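Local coordinates for protein ATP-dependent helicase FUN30 (Saccharomyces cerevisiae S288c, PDB 5GN1) that remodels nucleosomes at the expense of ATP and promotes DNA end resection at double-strand breaks and heterochromatin organization, at residues Q71-H76 / K101-A106; N119-K124 / E159-C164. One frame throughout, in Å; residues are numbered along the deposited sequence.

Both contacts belong to the helical part of this C-terminal part of the Fun30 ATPase domain, away from its six-stranded parallel sheet. They come one after the other along the chain. Their centres lie about 23 Å apart, and their nearest atoms about 10 Å apart. They share no helix: contact 1 pairs helix 60-82 with helix 100-110, while contact 2 sets the turn before helix 123-133 against helix 157-166. Both are buried, and neither has a hydrogen bond between its segments. Contact 1 is mainly aliphatic, with one leucine set against three residues of the other helix. Contact 2 is aromatic, with one tyrosine ring lying against a helix.

Contact 1. Residues Q71-H76 / K101-A106; sequences QIVLEH and KNLIMA
L103 fits against I72, V73 and H76, one leucine meeting three residues of a single helical face. The apolar contacts use different parts of it. Its CD2 branch lies 3.6 Å from I72 CG2, the methyl of the isoleucine fork rather than its longer arm. That methyl stands anti to the backbone N of I72, while CG1 lies anti to the carbonyl carbon (chi1 -57°). L103 CB is 4.1 Å from V73 CG2, the two side chains sliding past each other in opposite directions.

The contact with the histidine is of another kind. The L103 CD1 methyl comes to 3.6 Å from H76 ND1. It meets the ring obliquely and also touches H76 CB, 3.9 Å away. The imidazole is not held by L103 alone. H76 ND1 is hydrogen-bonded to the carboxylate OE2 of E352, on helix 345-359, so a polar grip and an apolar contact meet at the same ring atom. The pairing could favour a charged imidazole.

Within the segments, backbone bonds such as E75 N to Q71 O keep both pieces helical. None crosses between them. L103 also touches E69, earlier on helix 60-82. The two segment axes approach to 10.6 Å and run nearly antiparallel, at 160°. This is a side-by-side antiparallel helix pair, with helix 345-359 packed alongside, in the helical part next to the RecA-like sheet of this SNF2-family ATPase.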
# COMPACT_ATOMS: atom_id res chain seq x y z
N GLN A 71 18.33 8.63 -4.15
CA GLN A 71 19.78 8.57 -4.25
C GLN A 71 20.17 7.31 -5.04
O GLN A 71 21.02 7.39 -5.89
CB GLN A 71 20.44 8.59 -2.89
CG GLN A 71 21.96 8.67 -2.92
CD GLN A 71 22.61 8.86 -1.55
OE1 GLN A 71 21.93 9.03 -0.54
NE2 GLN A 71 23.94 8.84 -1.53
N ILE A 72 19.54 6.18 -4.77
CA ILE A 72 19.82 4.96 -5.54
C ILE A 72 19.44 5.18 -7.00
O ILE A 72 20.19 4.80 -7.91
CB ILE A 72 19.09 3.75 -4.92
CG1 ILE A 72 19.52 3.57 -3.46
CG2 ILE A 72 19.43 2.50 -5.69
CD1 ILE A 72 18.74 2.48 -2.71
N VAL A 73 18.29 5.83 -7.24
CA VAL A 73 17.87 6.15 -8.60
C VAL A 73 18.96 6.94 -9.33
O VAL A 73 19.24 6.70 -10.51
CB VAL A 73 16.54 6.93 -8.59
CG1 VAL A 73 16.23 7.42 -9.98
CG2 VAL A 73 15.41 6.05 -8.07
N LEU A 74 19.56 7.91 -8.64
CA LEU A 74 20.64 8.69 -9.23
C LEU A 74 21.84 7.82 -9.52
O LEU A 74 22.40 7.87 -10.62
CB LEU A 74 21.02 9.84 -8.29
CG LEU A 74 19.93 10.86 -7.99
CD1 LEU A 74 20.43 11.92 -6.99
CD2 LEU A 74 19.42 11.50 -9.28
N GLU A 75 22.28 7.03 -8.53
CA GLU A 75 23.43 6.15 -8.74
C GLU A 75 23.15 5.13 -9.83
O GLU A 75 24.05 4.79 -10.61
CB GLU A 75 23.79 5.45 -7.42
CG GLU A 75 24.25 6.42 -6.36
CD GLU A 75 24.23 5.82 -4.98
OE1 GLU A 75 23.77 4.66 -4.83
OE2 GLU A 75 24.68 6.50 -4.04
N HIS A 76 21.91 4.63 -9.90
CA HIS A 76 21.53 3.67 -10.94
C HIS A 76 21.50 4.34 -12.31
O HIS A 76 22.02 3.79 -13.28
CB HIS A 76 20.18 3.03 -10.59
CG HIS A 76 19.61 2.14 -11.66
ND1 HIS A 76 18.52 2.49 -12.41
CD2 HIS A 76 19.97 0.90 -12.08
CE1 HIS A 76 18.23 1.52 -13.27
NE2 HIS A 76 19.10 0.54 -13.08
N LYS A 101 12.26 -1.00 -12.61
CA LYS A 101 11.00 -1.54 -12.11
C LYS A 101 10.94 -1.49 -10.59
O LYS A 101 10.00 -0.95 -10.01
CB LYS A 101 10.80 -2.97 -12.60
CG LYS A 101 10.67 -3.13 -14.10
CD LYS A 101 10.69 -4.61 -14.48
CE LYS A 101 9.86 -4.87 -15.72
NZ LYS A 101 9.27 -6.24 -15.70
N ASN A 102 11.93 -2.08 -9.91
CA ASN A 102 11.81 -2.14 -8.45
C ASN A 102 12.18 -0.83 -7.77
O ASN A 102 11.81 -0.63 -6.61
CB ASN A 102 12.63 -3.30 -7.86
CG ASN A 102 14.10 -3.25 -8.22
OD1 ASN A 102 14.80 -2.27 -7.93
ND2 ASN A 102 14.60 -4.35 -8.78
N LEU A 103 12.85 0.10 -8.47
CA LEU A 103 13.09 1.42 -7.88
C LEU A 103 11.83 2.27 -7.92
O LEU A 103 11.50 2.94 -6.93
CB LEU A 103 14.24 2.13 -8.61
CG LEU A 103 15.66 1.63 -8.36
CD1 LEU A 103 16.61 2.27 -9.36
CD2 LEU A 103 16.08 1.93 -6.94
N ILE A 104 11.14 2.28 -9.06
CA ILE A 104 9.82 2.90 -9.15
C ILE A 104 8.87 2.30 -8.12
O ILE A 104 8.05 3.01 -7.51
CB ILE A 104 9.26 2.76 -10.58
CG1 ILE A 104 10.08 3.58 -11.59
CG2 ILE A 104 7.77 3.11 -10.64
CD1 ILE A 104 10.35 4.98 -11.18
N MET A 105 8.95 0.99 -7.90
CA MET A 105 8.10 0.35 -6.91
C MET A 105 8.40 0.87 -5.51
O MET A 105 7.48 1.15 -4.73
CB MET A 105 8.26 -1.17 -6.97
CG MET A 105 7.51 -1.86 -5.86
SD MET A 105 5.73 -1.70 -6.15
CE MET A 105 5.49 -3.19 -7.11
N ALA A 106 9.68 0.99 -5.18
CA ALA A 106 10.07 1.50 -3.87
C ALA A 106 9.61 2.95 -3.68
O ALA A 106 9.18 3.31 -2.58
CB ALA A 106 11.59 1.39 -3.71

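Contact 2. Residues N119-K124 / E159-C164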
# COMPACT_ATOMS: atom_id res chain seq x y z
N ASN A 119 13.06 -0.32 8.49
CA ASN A 119 13.94 0.59 9.23
C ASN A 119 13.90 0.56 10.74
O ASN A 119 14.92 0.75 11.40
CB ASN A 119 13.46 2.00 8.86
CG ASN A 119 13.76 2.37 7.43
OD1 ASN A 119 14.90 2.67 7.06
ND2 ASN A 119 12.72 2.37 6.61
N ILE A 120 12.72 0.26 11.30
CA ILE A 120 12.61 0.17 12.75
C ILE A 120 13.30 -1.13 13.16
O ILE A 120 14.11 -1.16 14.09
CB ILE A 120 11.13 0.20 13.18
CG1 ILE A 120 10.54 1.58 12.85
CG2 ILE A 120 10.98 -0.15 14.65
CD1 ILE A 120 9.03 1.64 13.04
N TYR A 121 13.01 -2.21 12.44
CA TYR A 121 13.62 -3.51 12.70
C TYR A 121 14.97 -3.59 11.98
O TYR A 121 15.15 -4.32 11.01
CB TYR A 121 12.67 -4.63 12.27
CG TYR A 121 11.40 -4.75 13.08
CD1 TYR A 121 10.26 -4.00 12.75
CD2 TYR A 121 11.32 -5.61 14.17
CE1 TYR A 121 9.10 -4.11 13.48
CE2 TYR A 121 10.15 -5.72 14.91
CZ TYR A 121 9.04 -4.96 14.56
OH TYR A 121 7.86 -5.06 15.28
N ASN A 122 15.92 -2.81 12.46
CA ASN A 122 17.24 -2.70 11.87
C ASN A 122 18.08 -3.96 12.05
O ASN A 122 17.72 -4.81 12.79
CB ASN A 122 17.97 -1.50 12.42
CG ASN A 122 18.18 -1.61 13.90
OD1 ASN A 122 18.55 -2.64 14.40
ND2 ASN A 122 17.93 -0.56 14.60
N ASP A 123 19.20 -4.02 11.34
CA ASP A 123 20.05 -5.20 11.40
C ASP A 123 20.33 -5.68 12.78
O ASP A 123 20.35 -6.88 13.01
CB ASP A 123 21.29 -5.02 10.55
CG ASP A 123 21.02 -4.95 9.05
OD1 ASP A 123 19.85 -5.10 8.66
OD2 ASP A 123 21.96 -4.75 8.26
N LYS A 124 20.55 -4.76 13.71
CA LYS A 124 20.84 -5.11 15.09
C LYS A 124 19.57 -5.69 15.73
O LYS A 124 19.65 -6.58 16.58
CB LYS A 124 21.49 -3.94 15.82
CG LYS A 124 22.72 -3.38 15.12
CD LYS A 124 23.97 -4.16 15.49
CE LYS A 124 25.23 -3.40 15.09
NZ LYS A 124 26.44 -4.26 15.18
N GLU A 159 5.49 -6.39 8.33
CA GLU A 159 5.50 -7.85 8.34
C GLU A 159 6.20 -8.37 9.58
O GLU A 159 5.78 -9.37 10.18
CB GLU A 159 6.17 -8.39 7.08
CG GLU A 159 5.38 -8.15 5.81
CD GLU A 159 6.21 -8.24 4.53
OE1 GLU A 159 7.46 -8.31 4.60
OE2 GLU A 159 5.58 -8.26 3.46
N LEU A 160 7.26 -7.69 10.01
CA LEU A 160 7.97 -8.16 11.19
C LEU A 160 7.13 -7.95 12.44
O LEU A 160 7.11 -8.79 13.34
CB LEU A 160 9.33 -7.47 11.30
CG LEU A 160 10.33 -8.03 10.30
CD1 LEU A 160 11.44 -7.04 9.98
CD2 LEU A 160 10.89 -9.37 10.78
N HIS A 161 6.38 -6.83 12.48
CA HIS A 161 5.39 -6.64 13.53
C HIS A 161 4.39 -7.79 13.57
O HIS A 161 4.08 -8.33 14.64
CB HIS A 161 4.67 -5.32 13.34
CG HIS A 161 3.48 -5.17 14.25
ND1 HIS A 161 3.61 -5.04 15.61
CD2 HIS A 161 2.15 -5.19 13.99
CE1 HIS A 161 2.41 -4.96 16.16
NE2 HIS A 161 1.51 -5.05 15.20
N LYS A 162 3.85 -8.18 12.40
CA LYS A 162 2.90 -9.29 12.40
C LYS A 162 3.57 -10.60 12.80
O LYS A 162 2.95 -11.43 13.48
CB LYS A 162 2.22 -9.42 11.04
CG LYS A 162 1.33 -8.23 10.67
CD LYS A 162 0.23 -7.95 11.71
CE LYS A 162 -0.91 -8.95 11.62
NZ LYS A 162 -2.02 -8.63 12.56
N LEU A 163 4.83 -10.81 12.43
CA LEU A 163 5.55 -11.99 12.90
C LEU A 163 5.63 -12.02 14.43
O LEU A 163 5.52 -13.09 15.05
CB LEU A 163 6.94 -12.05 12.30
CG LEU A 163 7.80 -13.27 12.64
CD1 LEU A 163 7.23 -14.53 12.04
CD2 LEU A 163 9.25 -13.06 12.22
N CYS A 164 5.84 -10.86 15.05
CA CYS A 164 5.88 -10.80 16.51
C CYS A 164 4.49 -11.01 17.11
O CYS A 164 4.37 -11.54 18.22
CB CYS A 164 6.47 -9.47 16.98
SG CYS A 164 8.11 -9.08 16.38
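The ring of Y121 lies with one face against L160. L160 CB sits over the centre of that face, 3.7 Å from the ring centroid and only 6° off the normal, in a CH-pi contact. The leucine side chain then runs back past the tyrosine in the opposite direction. Its CD1 methyl thus reaches the root of the ring, 3.5 Å from Y121 CB. L160 CG is anti to its own carbonyl carbon (chi1 -75°), which carries the branch along the ring.

The phenol end reaches along the side of helix 157-166. Y121 OH comes to 3.4 Å from H161 CA. It lies near the plane of the H161 imidazole, at its edge. H161 ND1 is hydrogen-bonded to the backbone N of L176, while Y121 OH has a weak hydrogen bond with Y174 O. Both partners lie in the loop after helix 168-171.

Y121 is the centre of an inverse gamma turn. N122 follows as the N-cap of helix 123-133, and its OD1 accepts from I125 N. The side chain of Y121 docks this turn, which leads into helix 123-133, onto helix 157-166.

C164 sits one helical turn after L160. Its SG makes an oblique sulfur-aromatic contact, 5.4 Å from the Y121 ring centroid. It is 4.2 Å from Y121 CE2. I126 and M129 of helix 123-133 also touch the tyrosine, and D157 OD1 accepts a hydrogen bond from Y121 N.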